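PDB 1L1L: ribonucleoside triphosphate reductase from Lactobacillus leichmannii, which catalyses the cobalamin-dependent reduction of ribonucleoside triphosphates to deoxyribonucleoside triphosphates, as an allosterically regulated monomer of class II. Local coordinates for residues A[176-181]-A[290-295]; A[232-237]-A[283-288]; A[5-10]-A[55-60]; A[14-19]-A[88-93]. All coordinates share one frame; numbering follows the deposited sequence.

Contact 1: residues A[176-181]-A[290-295]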
loop_
_atom_site.group_PDB
_atom_site.type_symbol
_atom_site.label_atom_id
_atom_site.label_comp_id
_atom_site.label_asym_id
_atom_site.label_seq_id
_atom_site.Cartn_x
_atom_site.Cartn_y
_atom_site.Cartn_z
ATOM N N PRO A 176 -23.124 -18.488 -6.794
ATOM C CA PRO A 176 -24.260 -19.102 -7.496
ATOM C C PRO A 176 -24.360 -18.779 -8.982
ATOM O O PRO A 176 -23.694 -17.874 -9.484
ATOM C CB PRO A 176 -25.465 -18.588 -6.715
ATOM C CG PRO A 176 -25.001 -17.236 -6.251
ATOM C CD PRO A 176 -23.597 -17.529 -5.780
ATOM N N ARG A 177 -25.200 -19.528 -9.692
ATOM C CA ARG A 177 -25.374 -19.295 -11.116
ATOM C C ARG A 177 -25.990 -17.920 -11.353
ATOM O O ARG A 177 -26.835 -17.476 -10.587
ATOM C CB ARG A 177 -26.274 -20.377 -11.724
ATOM C CG ARG A 177 -27.514 -20.692 -10.899
ATOM C CD ARG A 177 -28.489 -21.588 -11.671
ATOM N NE ARG A 177 -29.565 -22.099 -10.819
ATOM C CZ ARG A 177 -30.620 -22.784 -11.261
ATOM N NH1 ARG A 177 -30.755 -23.041 -12.557
ATOM N NH2 ARG A 177 -31.537 -23.226 -10.405
ATOM N N VAL A 178 -25.558 -17.247 -12.414
ATOM C CA VAL A 178 -26.106 -15.938 -12.748
ATOM C C VAL A 178 -27.533 -16.178 -13.248
ATOM O O VAL A 178 -27.743 -16.495 -14.419
ATOM C CB VAL A 178 -25.281 -15.243 -13.862
ATOM C CG1 VAL A 178 -25.848 -13.862 -14.147
ATOM C CG2 VAL A 178 -23.812 -15.137 -13.445
ATOM N N ASP A 179 -28.502 -16.021 -12.348
ATOM C CA ASP A 179 -29.916 -16.237 -12.652
ATOM C C ASP A 179 -30.615 -15.294 -13.626
ATOM O O ASP A 179 -31.461 -15.744 -14.403
ATOM C CB ASP A 179 -30.718 -16.268 -11.351
ATOM C CG ASP A 179 -30.540 -17.560 -10.592
ATOM O OD1 ASP A 179 -30.906 -17.602 -9.399
ATOM O OD2 ASP A 179 -30.046 -18.540 -11.188
ATOM N N PHE A 180 -30.292 -14.000 -13.591
ATOM C CA PHE A 180 -30.956 -13.047 -14.479
ATOM C C PHE A 180 -30.045 -12.054 -15.176
ATOM O O PHE A 180 -29.156 -11.467 -14.555
ATOM C CB PHE A 180 -32.004 -12.239 -13.702
ATOM C CG PHE A 180 -32.797 -13.046 -12.721
ATOM C CD1 PHE A 180 -33.620 -14.083 -13.151
ATOM C CD2 PHE A 180 -32.717 -12.775 -11.363
ATOM C CE1 PHE A 180 -34.348 -14.840 -12.238
ATOM C CE2 PHE A 180 -33.441 -13.522 -10.440
ATOM C CZ PHE A 180 -34.260 -14.560 -10.879
ATOM N N ALA A 181 -30.269 -11.859 -16.470
ATOM C CA ALA A 181 -29.502 -10.883 -17.230
ATOM C C ALA A 181 -30.264 -9.591 -16.985
ATOM O O ALA A 181 -31.432 -9.481 -17.354
ATOM C CB ALA A 181 -29.512 -11.221 -18.701
ATOM N N ASN A 290 -23.134 -11.610 -19.682
ATOM C CA ASN A 290 -22.434 -12.532 -20.576
ATOM C C ASN A 290 -22.365 -13.953 -20.018
ATOM O O ASN A 290 -22.004 -14.892 -20.737
ATOM C CB ASN A 290 -21.018 -12.017 -20.847
ATOM C CG ASN A 290 -21.000 -10.803 -21.757
ATOM O OD1 ASN A 290 -21.848 -9.910 -21.645
ATOM N ND2 ASN A 290 -20.022 -10.756 -22.660
ATOM N N LYS A 291 -22.704 -14.106 -18.742
ATOM C CA LYS A 291 -22.699 -15.405 -18.088
ATOM C C LYS A 291 -24.078 -15.719 -17.518
ATOM O O LYS A 291 -24.227 -16.581 -16.650
ATOM C CB LYS A 291 -21.651 -15.444 -16.968
ATOM C CG LYS A 291 -20.210 -15.432 -17.460
ATOM C CD LYS A 291 -19.959 -16.568 -18.443
ATOM C CE LYS A 291 -18.490 -16.671 -18.822
ATOM N NZ LYS A 291 -17.662 -17.181 -17.696
ATOM N N ALA A 292 -25.088 -15.009 -18.010
ATOM C CA ALA A 292 -26.457 -15.219 -17.561
ATOM C C ALA A 292 -26.856 -16.680 -17.789
ATOM O O ALA A 292 -26.731 -17.199 -18.902
ATOM C CB ALA A 292 -27.395 -14.293 -18.315
ATOM N N GLY A 293 -27.325 -17.335 -16.731
ATOM C CA GLY A 293 -27.723 -18.726 -16.836
ATOM C C GLY A 293 -26.555 -19.667 -16.610
ATOM O O GLY A 293 -26.734 -20.884 -16.491
ATOM N N GLY A 294 -25.356 -19.091 -16.548
ATOM C CA GLY A 294 -24.145 -19.869 -16.335
ATOM C C GLY A 294 -23.467 -19.646 -14.990
ATOM O O GLY A 294 -24.123 -19.408 -13.970
ATOM N N ARG A 295 -22.140 -19.724 -14.989
ATOM C CA ARG A 295 -21.364 -19.559 -13.763
ATOM C C ARG A 295 -20.213 -18.579 -13.944
ATOM O O ARG A 295 -19.608 -18.500 -15.021
ATOM C CB ARG A 295 -20.812 -20.920 -13.322
ATOM C CG ARG A 295 -21.885 -21.943 -12.995
ATOM C CD ARG A 295 -22.483 -21.691 -11.625
ATOM N NE ARG A 295 -21.637 -22.230 -10.565
ATOM C CZ ARG A 295 -21.919 -22.140 -9.271
ATOM N NH1 ARG A 295 -23.025 -21.525 -8.879
ATOM N NH2 ARG A 295 -21.104 -22.672 -8.367
#
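Val178 points CB at the turn opposite, 3.3 Å from Lys291 O; with CG1 opposite the backbone N (chi1 -178°), that methyl comes 3.7 Å from Ala292 CA and CG2 lies near Lys291 O. Arg295 folds twice, at chi2 (-78°) and chi3, and this doubling back brings its guanidinium beside the opposite backbone. Arg295 NH1 stops 3.1 Å from Pro176 CA, with Arg177 N at the edge of the guanidinium; these two nitrogens are both donors, so they lie side by side without bonding, while Arg295 NH2 has a weak bond to Ser173 O. Lys291 to Gly294 form a type II beta turn in the loop between helices 275-289 and 298-313, set against the loop between helix 169-172 and strand 183-187. Gly294 N to Lys291 O (2.8 Å) closes it, with Gly293 at its positive-phi position. Val178 N donates to Gly294 O at 3.0 Å, from above the carbonyl plane. Gly293 N pairs with Val178 O, though the modelled separation is too short to be trusted in detail. Gly294 O also receives a CH...O contact from Arg177 CA (3.1 Å). At the turn itself, Ala292 CB meets Ala181 CB at 3.8 Å, and Lys291 NZ reaches away to a salt bridge with Asp300.

Contact 2: residues A[232-237]-A[283-288]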
loop_
_atom_site.group_PDB
_atom_site.type_symbol
_atom_site.label_atom_id
_atom_site.label_comp_id
_atom_site.label_asym_id
_atom_site.label_seq_id
_atom_site.Cartn_x
_atom_site.Cartn_y
_atom_site.Cartn_z
ATOM N N ALA A 232 -23.709 -2.588 -5.646
ATOM C CA ALA A 232 -24.201 -3.722 -4.863
ATOM C C ALA A 232 -25.583 -4.157 -5.354
ATOM O O ALA A 232 -25.879 -5.358 -5.441
ATOM C CB ALA A 232 -24.265 -3.356 -3.378
ATOM N N LEU A 233 -26.418 -3.169 -5.669
ATOM C CA LEU A 233 -27.767 -3.415 -6.172
ATOM C C LEU A 233 -27.677 -4.102 -7.536
ATOM O O LEU A 233 -28.290 -5.149 -7.755
ATOM C CB LEU A 233 -28.527 -2.086 -6.304
ATOM C CG LEU A 233 -29.913 -2.129 -6.961
ATOM C CD1 LEU A 233 -30.814 -3.079 -6.188
ATOM C CD2 LEU A 233 -30.507 -0.714 -7.009
ATOM N N LEU A 234 -26.903 -3.507 -8.441
ATOM C CA LEU A 234 -26.705 -4.051 -9.781
ATOM C C LEU A 234 -26.263 -5.517 -9.757
ATOM O O LEU A 234 -26.771 -6.342 -10.523
ATOM C CB LEU A 234 -25.658 -3.236 -10.538
ATOM C CG LEU A 234 -25.255 -3.834 -11.888
ATOM C CD1 LEU A 234 -26.484 -3.922 -12.799
ATOM C CD2 LEU A 234 -24.174 -2.987 -12.527
ATOM N N ILE A 235 -25.306 -5.833 -8.888
ATOM C CA ILE A 235 -24.804 -7.192 -8.774
ATOM C C ILE A 235 -25.842 -8.154 -8.190
ATOM O O ILE A 235 -26.141 -9.194 -8.786
ATOM C CB ILE A 235 -23.531 -7.241 -7.891
ATOM C CG1 ILE A 235 -22.370 -6.540 -8.602
ATOM C CG2 ILE A 235 -23.170 -8.680 -7.586
ATOM C CD1 ILE A 235 -21.132 -6.342 -7.723
ATOM N N ASP A 236 -26.393 -7.810 -7.031
ATOM C CA ASP A 236 -27.368 -8.669 -6.371
ATOM C C ASP A 236 -28.645 -8.972 -7.177
ATOM O O ASP A 236 -29.347 -9.945 -6.877
ATOM C CB ASP A 236 -27.749 -8.097 -4.993
ATOM C CG ASP A 236 -26.606 -8.175 -3.972
ATOM O OD1 ASP A 236 -25.842 -9.158 -3.991
ATOM O OD2 ASP A 236 -26.485 -7.259 -3.129
ATOM N N LEU A 237 -28.944 -8.157 -8.188
ATOM C CA LEU A 237 -30.140 -8.373 -9.006
ATOM C C LEU A 237 -29.939 -9.479 -10.036
ATOM O O LEU A 237 -30.864 -9.831 -10.773
ATOM C CB LEU A 237 -30.545 -7.092 -9.736
ATOM C CG LEU A 237 -31.202 -5.981 -8.914
ATOM C CD1 LEU A 237 -31.577 -4.840 -9.846
ATOM C CD2 LEU A 237 -32.438 -6.520 -8.197
ATOM N N ASP A 283 -19.977 -1.955 -17.826
ATOM C CA ASP A 283 -19.057 -3.061 -18.053
ATOM C C ASP A 283 -19.228 -4.201 -17.047
ATOM O O ASP A 283 -19.109 -5.376 -17.402
ATOM C CB ASP A 283 -17.619 -2.545 -18.053
ATOM C CG ASP A 283 -17.328 -1.649 -19.248
ATOM O OD1 ASP A 283 -18.033 -1.776 -20.278
ATOM O OD2 ASP A 283 -16.392 -0.830 -19.172
ATOM N N VAL A 284 -19.512 -3.859 -15.792
ATOM C CA VAL A 284 -19.721 -4.855 -14.752
ATOM C C VAL A 284 -21.000 -5.642 -15.037
ATOM O O VAL A 284 -21.134 -6.820 -14.673
ATOM C CB VAL A 284 -19.824 -4.172 -13.357
ATOM C CG1 VAL A 284 -20.434 -5.106 -12.340
ATOM C CG2 VAL A 284 -18.435 -3.754 -12.903
ATOM N N ASN A 285 -21.951 -4.986 -15.690
ATOM C CA ASN A 285 -23.207 -5.649 -16.000
ATOM C C ASN A 285 -22.963 -6.628 -17.154
ATOM O O ASN A 285 -23.489 -7.738 -17.155
ATOM C CB ASN A 285 -24.267 -4.605 -16.362
ATOM C CG ASN A 285 -25.672 -5.167 -16.339
ATOM O OD1 ASN A 285 -26.057 -5.904 -15.418
ATOM N ND2 ASN A 285 -26.456 -4.815 -17.348
ATOM N N GLU A 286 -22.148 -6.225 -18.121
ATOM C CA GLU A 286 -21.848 -7.100 -19.251
ATOM C C GLU A 286 -21.212 -8.401 -18.772
ATOM O O GLU A 286 -21.674 -9.492 -19.121
ATOM C CB GLU A 286 -20.911 -6.414 -20.246
ATOM C CG GLU A 286 -21.560 -5.281 -21.015
ATOM C CD GLU A 286 -20.667 -4.732 -22.110
ATOM O OE1 GLU A 286 -19.603 -4.160 -21.782
ATOM O OE2 GLU A 286 -21.032 -4.879 -23.301
ATOM N N VAL A 287 -20.153 -8.289 -17.974
ATOM C CA VAL A 287 -19.480 -9.474 -17.453
ATOM C C VAL A 287 -20.487 -10.400 -16.793
ATOM O O VAL A 287 -20.416 -11.621 -16.945
ATOM C CB VAL A 287 -18.400 -9.108 -16.404
ATOM C CG1 VAL A 287 -17.847 -10.376 -15.770
ATOM C CG2 VAL A 287 -17.289 -8.303 -17.059
ATOM N N LEU A 288 -21.427 -9.818 -16.055
ATOM C CA LEU A 288 -22.438 -10.617 -15.379
ATOM C C LEU A 288 -23.464 -11.180 -16.374
ATOM O O LEU A 288 -23.797 -12.362 -16.313
ATOM C CB LEU A 288 -23.148 -9.786 -14.310
ATOM C CG LEU A 288 -22.313 -9.418 -13.077
ATOM C CD1 LEU A 288 -23.030 -8.357 -12.255
ATOM C CD2 LEU A 288 -22.067 -10.669 -12.240
#
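Leu234, Leu288 and Ile235 carry most of this buried helix-helix contact within the B12-dependent reductase insertion domain, a region that probably stands in for the second subunit of dimeric reductases. The short segments 232-236 and 283-288 run nearly parallel: their axes lie 10.4 Å apart at closest approach and diverge by 14°. That spacing matches contacts made mainly by side chains. Leu234 points at the partner helix with CG anti to its own N (chi1 173°), which lets the two methyls divide the work. CD2 of Leu234 meets Val284 CG1 at 4.3 Å, whereas CD1 goes to the amide of Asn285; the two side chains cross at about a right angle. Leu288 has CG anti to its carbonyl carbon instead (chi1 -70°) and lies across Ile235, again roughly perpendicular, with Leu288 CD1 4.1 Å from both Ile235 CA and Ile235 CG1. Ile235 CG1 reaches Val284 CG1 as well, at 4.4 Å, so Val284 CG1 touches both Leu234 and Ile235. Leu234 also rests on Leu250 of strand 249-253, and Leu288 on Ile304 of helix 298-313. Asn285 is anchored through ND2, which donates to Ile182 O, and presents OD1 to the leucine: Leu234 CD1 sits 3.3 Å from Asn285 OD1.

Contact 3: residues A[5-10]-A[55-60]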
loop_
_atom_site.group_PDB
_atom_site.type_symbol
_atom_site.label_atom_id
_atom_site.label_comp_id
_atom_site.label_asym_id
_atom_site.label_seq_id
_atom_site.Cartn_x
_atom_site.Cartn_y
_atom_site.Cartn_z
ATOM N N ILE A 5 -4.644 14.469 24.872
ATOM C CA ILE A 5 -3.198 14.630 24.918
ATOM C C ILE A 5 -2.743 15.572 23.816
ATOM O O ILE A 5 -3.249 15.520 22.695
ATOM C CB ILE A 5 -2.484 13.276 24.732
ATOM C CG1 ILE A 5 -3.000 12.268 25.766
ATOM C CG2 ILE A 5 -0.981 13.454 24.850
ATOM C CD1 ILE A 5 -2.788 12.685 27.224
ATOM N N SER A 6 -1.792 16.441 24.134
ATOM C CA SER A 6 -1.284 17.383 23.147
ATOM C C SER A 6 0.139 17.812 23.465
ATOM O O SER A 6 0.609 17.662 24.597
ATOM C CB SER A 6 -2.194 18.610 23.065
ATOM O OG SER A 6 -2.368 19.205 24.337
ATOM N N LEU A 7 0.820 18.328 22.446
ATOM C CA LEU A 7 2.189 18.791 22.575
ATOM C C LEU A 7 2.157 20.318 22.650
ATOM O O LEU A 7 1.388 20.967 21.941
ATOM C CB LEU A 7 3.016 18.314 21.374
ATOM C CG LEU A 7 3.115 16.785 21.224
ATOM C CD1 LEU A 7 3.702 16.418 19.867
ATOM C CD2 LEU A 7 3.974 16.210 22.351
ATOM N N SER A 8 2.979 20.887 23.525
ATOM C CA SER A 8 3.012 22.332 23.697
ATOM C C SER A 8 3.979 22.989 22.735
ATOM O O SER A 8 4.936 22.362 22.277
ATOM C CB SER A 8 3.425 22.676 25.127
ATOM O OG SER A 8 4.759 22.270 25.361
ATOM N N ALA A 9 3.735 24.262 22.440
ATOM C CA ALA A 9 4.598 25.012 21.536
ATOM C C ALA A 9 6.001 25.065 22.121
ATOM O O ALA A 9 7.000 25.002 21.398
ATOM C CB ALA A 9 4.058 26.420 21.347
ATOM N N GLU A 10 6.066 25.177 23.444
ATOM C CA GLU A 10 7.340 25.243 24.146
ATOM C C GLU A 10 8.168 24.000 23.873
ATOM O O GLU A 10 9.379 24.079 23.673
ATOM C CB GLU A 10 7.101 25.390 25.653
ATOM C CG GLU A 10 8.370 25.611 26.457
ATOM C CD GLU A 10 8.095 25.852 27.935
ATOM O OE1 GLU A 10 7.375 26.823 28.261
ATOM O OE2 GLU A 10 8.603 25.071 28.768
ATOM N N VAL A 55 0.171 14.476 13.567
ATOM C CA VAL A 55 0.248 13.033 13.387
ATOM C C VAL A 55 0.411 12.332 14.731
ATOM O O VAL A 55 -0.273 11.342 15.026
ATOM C CB VAL A 55 1.428 12.631 12.492
ATOM C CG1 VAL A 55 1.557 11.113 12.458
ATOM C CG2 VAL A 55 1.215 13.174 11.090
ATOM N N VAL A 56 1.331 12.857 15.535
ATOM C CA VAL A 56 1.617 12.318 16.860
ATOM C C VAL A 56 0.415 12.450 17.785
ATOM O O VAL A 56 0.043 11.495 18.469
ATOM C CB VAL A 56 2.817 13.045 17.502
ATOM C CG1 VAL A 56 2.978 12.617 18.968
ATOM C CG2 VAL A 56 4.074 12.723 16.730
ATOM N N GLU A 57 -0.180 13.638 17.816
ATOM C CA GLU A 57 -1.344 13.890 18.661
ATOM C C GLU A 57 -2.511 13.026 18.228
ATOM O O GLU A 57 -3.271 12.517 19.054
ATOM C CB GLU A 57 -1.745 15.369 18.600
ATOM C CG GLU A 57 -1.063 16.227 19.658
ATOM C CD GLU A 57 -1.291 17.718 19.471
ATOM O OE1 GLU A 57 -2.420 18.133 19.129
ATOM O OE2 GLU A 57 -0.327 18.481 19.691
ATOM N N GLY A 58 -2.654 12.866 16.917
ATOM C CA GLY A 58 -3.737 12.055 16.407
ATOM C C GLY A 58 -3.632 10.608 16.845
ATOM O O GLY A 58 -4.649 9.973 17.117
ATOM N N ASN A 59 -2.415 10.079 16.923
ATOM C CA ASN A 59 -2.227 8.682 17.311
ATOM C C ASN A 59 -2.338 8.446 18.816
ATOM O O ASN A 59 -2.998 7.504 19.257
ATOM C CB ASN A 59 -0.863 8.176 16.819
ATOM C CG ASN A 59 -0.614 6.712 17.163
ATOM O OD1 ASN A 59 -0.009 6.391 18.189
ATOM N ND2 ASN A 59 -1.079 5.813 16.300
ATOM N N ILE A 60 -1.695 9.308 19.598
ATOM C CA ILE A 60 -1.709 9.151 21.054
ATOM C C ILE A 60 -3.122 9.181 21.652
ATOM O O ILE A 60 -3.438 8.409 22.563
ATOM C CB ILE A 60 -0.831 10.242 21.736
ATOM C CG1 ILE A 60 -0.542 9.851 23.190
ATOM C CG2 ILE A 60 -1.525 11.578 21.688
ATOM C CD1 ILE A 60 0.372 8.675 23.333
#
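Glu57 and Leu7 slide past each other in opposite directions, the glutamate reaching out from its helix to the extended N-terminal loop while the leucine points in toward the helix. The glutamate is extended beyond CG (chi2 171°), long enough for its carboxylate to meet a backbone amide: Leu7 N donates to Glu57 OE2 at 3.0 Å. The bond is nearly straight (174°), yet the N-H arrives from above the carboxylate plane, 51° out of it. On the way the Glu57 chain lies over the backbone, with Glu57 CG 3.7 Å from Ser6 CA. Lys53 NZ ties the arrangement from one turn earlier in helix 48-60, pairing with Glu57 OE2 and also donating to Leu7 O, so one amine and one carboxylate grip both polar backbone atoms of Leu7. Just beyond, Ser8 is the N-cap of helix 9-18, its OG bound to Phe11 N; the contact joins the lead-in to this helix, within the ribonucleotide reductase alpha domain, to helix 48-60. Two apolar pairs meet crosswise beside the carboxylate grip. Leu7 CD1 touches Val56 CG1 at 4.0 Å, at about a right angle, and Ile5 crosses Ile60 likewise, with Ile5 CB 3.6 Å from Ile60 CG2. Helix 72-90 adjoins them, Leu7 resting on Tyr86 and Ile5 on Thr79.

Contact 4: residues A[14-19]-A[88-93]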
loop_
_atom_site.group_PDB
_atom_site.type_symbol
_atom_site.label_atom_id
_atom_site.label_comp_id
_atom_site.label_asym_id
_atom_site.label_seq_id
_atom_site.Cartn_x
_atom_site.Cartn_y
_atom_site.Cartn_z
ATOM N N ARG A 14 11.639 23.518 21.296
ATOM C CA ARG A 14 12.819 22.915 21.908
ATOM C C ARG A 14 13.362 21.793 21.020
ATOM O O ARG A 14 14.573 21.661 20.827
ATOM C CB ARG A 14 12.460 22.364 23.297
ATOM C CG ARG A 14 13.447 22.737 24.404
ATOM C CD ARG A 14 12.708 23.078 25.701
ATOM N NE ARG A 14 11.966 21.940 26.242
ATOM C CZ ARG A 14 10.705 21.999 26.665
ATOM N NH1 ARG A 14 10.036 23.145 26.614
ATOM N NH2 ARG A 14 10.108 20.910 27.132
ATOM N N VAL A 15 12.459 20.976 20.487
ATOM C CA VAL A 15 12.862 19.883 19.613
ATOM C C VAL A 15 13.486 20.452 18.349
ATOM O O VAL A 15 14.545 19.998 17.906
ATOM C CB VAL A 15 11.653 19.009 19.234
ATOM C CG1 VAL A 15 12.047 18.000 18.163
ATOM C CG2 VAL A 15 11.144 18.285 20.464
ATOM N N LYS A 16 12.829 21.458 17.785
ATOM C CA LYS A 16 13.302 22.118 16.569
ATOM C C LYS A 16 14.677 22.748 16.786
ATOM O O LYS A 16 15.481 22.865 15.858
ATOM C CB LYS A 16 12.308 23.202 16.137
ATOM C CG LYS A 16 10.931 22.679 15.761
ATOM C CD LYS A 16 9.918 23.802 15.554
ATOM C CE LYS A 16 10.325 24.746 14.432
ATOM N NZ LYS A 16 9.347 25.866 14.275
ATOM N N ALA A 17 14.952 23.140 18.025
ATOM C CA ALA A 17 16.222 23.773 18.345
ATOM C C ALA A 17 17.367 22.778 18.448
ATOM O O ALA A 17 18.504 23.106 18.116
ATOM C CB ALA A 17 16.096 24.562 19.652
ATOM N N SER A 18 17.066 21.559 18.885
ATOM C CA SER A 18 18.094 20.530 19.066
ATOM C C SER A 18 18.063 19.359 18.081
ATOM O O SER A 18 19.024 18.579 18.001
ATOM C CB SER A 18 18.003 19.976 20.484
ATOM O OG SER A 18 16.697 19.485 20.737
ATOM N N VAL A 19 16.965 19.221 17.344
ATOM C CA VAL A 19 16.858 18.126 16.387
ATOM C C VAL A 19 16.804 18.628 14.951
ATOM O O VAL A 19 15.998 19.487 14.612
ATOM C CB VAL A 19 15.606 17.263 16.656
ATOM C CG1 VAL A 19 15.496 16.161 15.603
ATOM C CG2 VAL A 19 15.685 16.655 18.046
ATOM N N LEU A 88 11.280 11.499 17.669
ATOM C CA LEU A 88 11.710 10.404 16.808
ATOM C C LEU A 88 11.327 10.621 15.343
ATOM O O LEU A 88 12.168 10.504 14.446
ATOM C CB LEU A 88 11.088 9.092 17.291
ATOM C CG LEU A 88 11.352 7.862 16.426
ATOM C CD1 LEU A 88 12.842 7.564 16.361
ATOM C CD2 LEU A 88 10.588 6.677 17.003
ATOM N N ILE A 89 10.058 10.936 15.125
ATOM C CA ILE A 89 9.528 11.155 13.782
ATOM C C ILE A 89 10.048 12.444 13.169
ATOM O O ILE A 89 10.429 12.465 12.004
ATOM C CB ILE A 89 7.987 11.179 13.799
ATOM C CG1 ILE A 89 7.464 9.832 14.322
ATOM C CG2 ILE A 89 7.444 11.443 12.387
ATOM C CD1 ILE A 89 5.985 9.822 14.606
ATOM N N TYR A 90 10.072 13.520 13.951
ATOM C CA TYR A 90 10.567 14.806 13.451
ATOM C C TYR A 90 11.961 14.645 12.883
ATOM O O TYR A 90 12.312 15.284 11.885
ATOM C CB TYR A 90 10.616 15.847 14.582
ATOM C CG TYR A 90 11.083 17.224 14.151
ATOM C CD1 TYR A 90 10.243 18.078 13.434
ATOM C CD2 TYR A 90 12.375 17.667 14.442
ATOM C CE1 TYR A 90 10.682 19.343 13.017
ATOM C CE2 TYR A 90 12.823 18.924 14.028
ATOM C CZ TYR A 90 11.976 19.751 13.318
ATOM O OH TYR A 90 12.433 20.978 12.890
ATOM N N GLY A 91 12.761 13.810 13.543
ATOM C CA GLY A 91 14.125 13.570 13.116
ATOM C C GLY A 91 14.227 12.584 11.967
ATOM O O GLY A 91 15.311 12.365 11.421
ATOM N N LEU A 92 13.098 11.976 11.617
ATOM C CA LEU A 92 13.037 11.015 10.515
ATOM C C LEU A 92 13.759 9.699 10.775
ATOM O O LEU A 92 14.123 8.986 9.836
ATOM C CB LEU A 92 13.560 11.662 9.228
ATOM C CG LEU A 92 12.619 12.729 8.657
ATOM C CD1 LEU A 92 13.275 13.429 7.471
ATOM C CD2 LEU A 92 11.295 12.075 8.230
ATOM N N GLY A 93 13.958 9.367 12.048
ATOM C CA GLY A 93 14.611 8.117 12.384
ATOM C C GLY A 93 13.616 6.976 12.248
ATOM O O GLY A 93 13.987 5.806 12.204
HETATM O O HOH W 1 15.263 21.668 13.121
#
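Tyr90 is the dense part of this contact: its ring reaches from the end of helix 72-90 to the last turn of helix 9-18 and is touched by Val15, Lys16 and Val19. With CG anti to the backbone N (chi1 -178°) the ring is carried out toward helix 9-18, where it and both valines slide past each other in opposite directions. Val15 CG1 and Val19 CG1 converge on one ring carbon, Tyr90 CD2, at 3.8 and 3.7 Å. Next to it Val19 O lies at the ring edge, in the plane of the ring, 3.3 Å from Tyr90 CE2. Val19 CG1 also rests on Gly91 CA (3.8 Å), where the lack of a side chain lets the two helix ends come close. The phenol end is looser and wetter. Lys16 crosses the tyrosine at about a right angle and touches it with its methylene, Lys16 CG lying 3.7 Å from Tyr90 OH, before its chain leads away. A water beside this hydroxyl, 2.9 Å from Tyr90 OH, donates to Lys16 O and, at 2.7 Å, to Val19 O, linking the carbonyls at the helix end to the phenol. Beyond Gly91 the chain turns in a Schellman motif, with Leu92 at positive phi, and enters strand 94-96. Trp48, at the start of helix 48-60, stacks on Tyr90 and donates NE1 to Tyr90 O, so the ring sits where helices 9-18, 48-60 and 72-90 come together.

Overall arrangement
From the N terminus, the first segments of contacts 3 and 4 come at the approach to helix 9-18 and at its end; their partners follow in the same order, on helix 48-60 and at the end of helix 72-90. The two loops therefore cross, and together they bind three helices of the alpha domain, their centres 14 Å apart, touching through Val56 CG2 and Ile89 CD1 (4.1 Å). Both loops close before residue 176, where contact 1 opens. Its loop, ending at 290-295, encloses contact 2, which pairs helices 224-236 and 275-289. Contacts 1 and 2 touch where Val178 CG1 meets Leu288 O (3.3 Å), whereas the centres of contacts 2 and 3 lie about 46 Å apart.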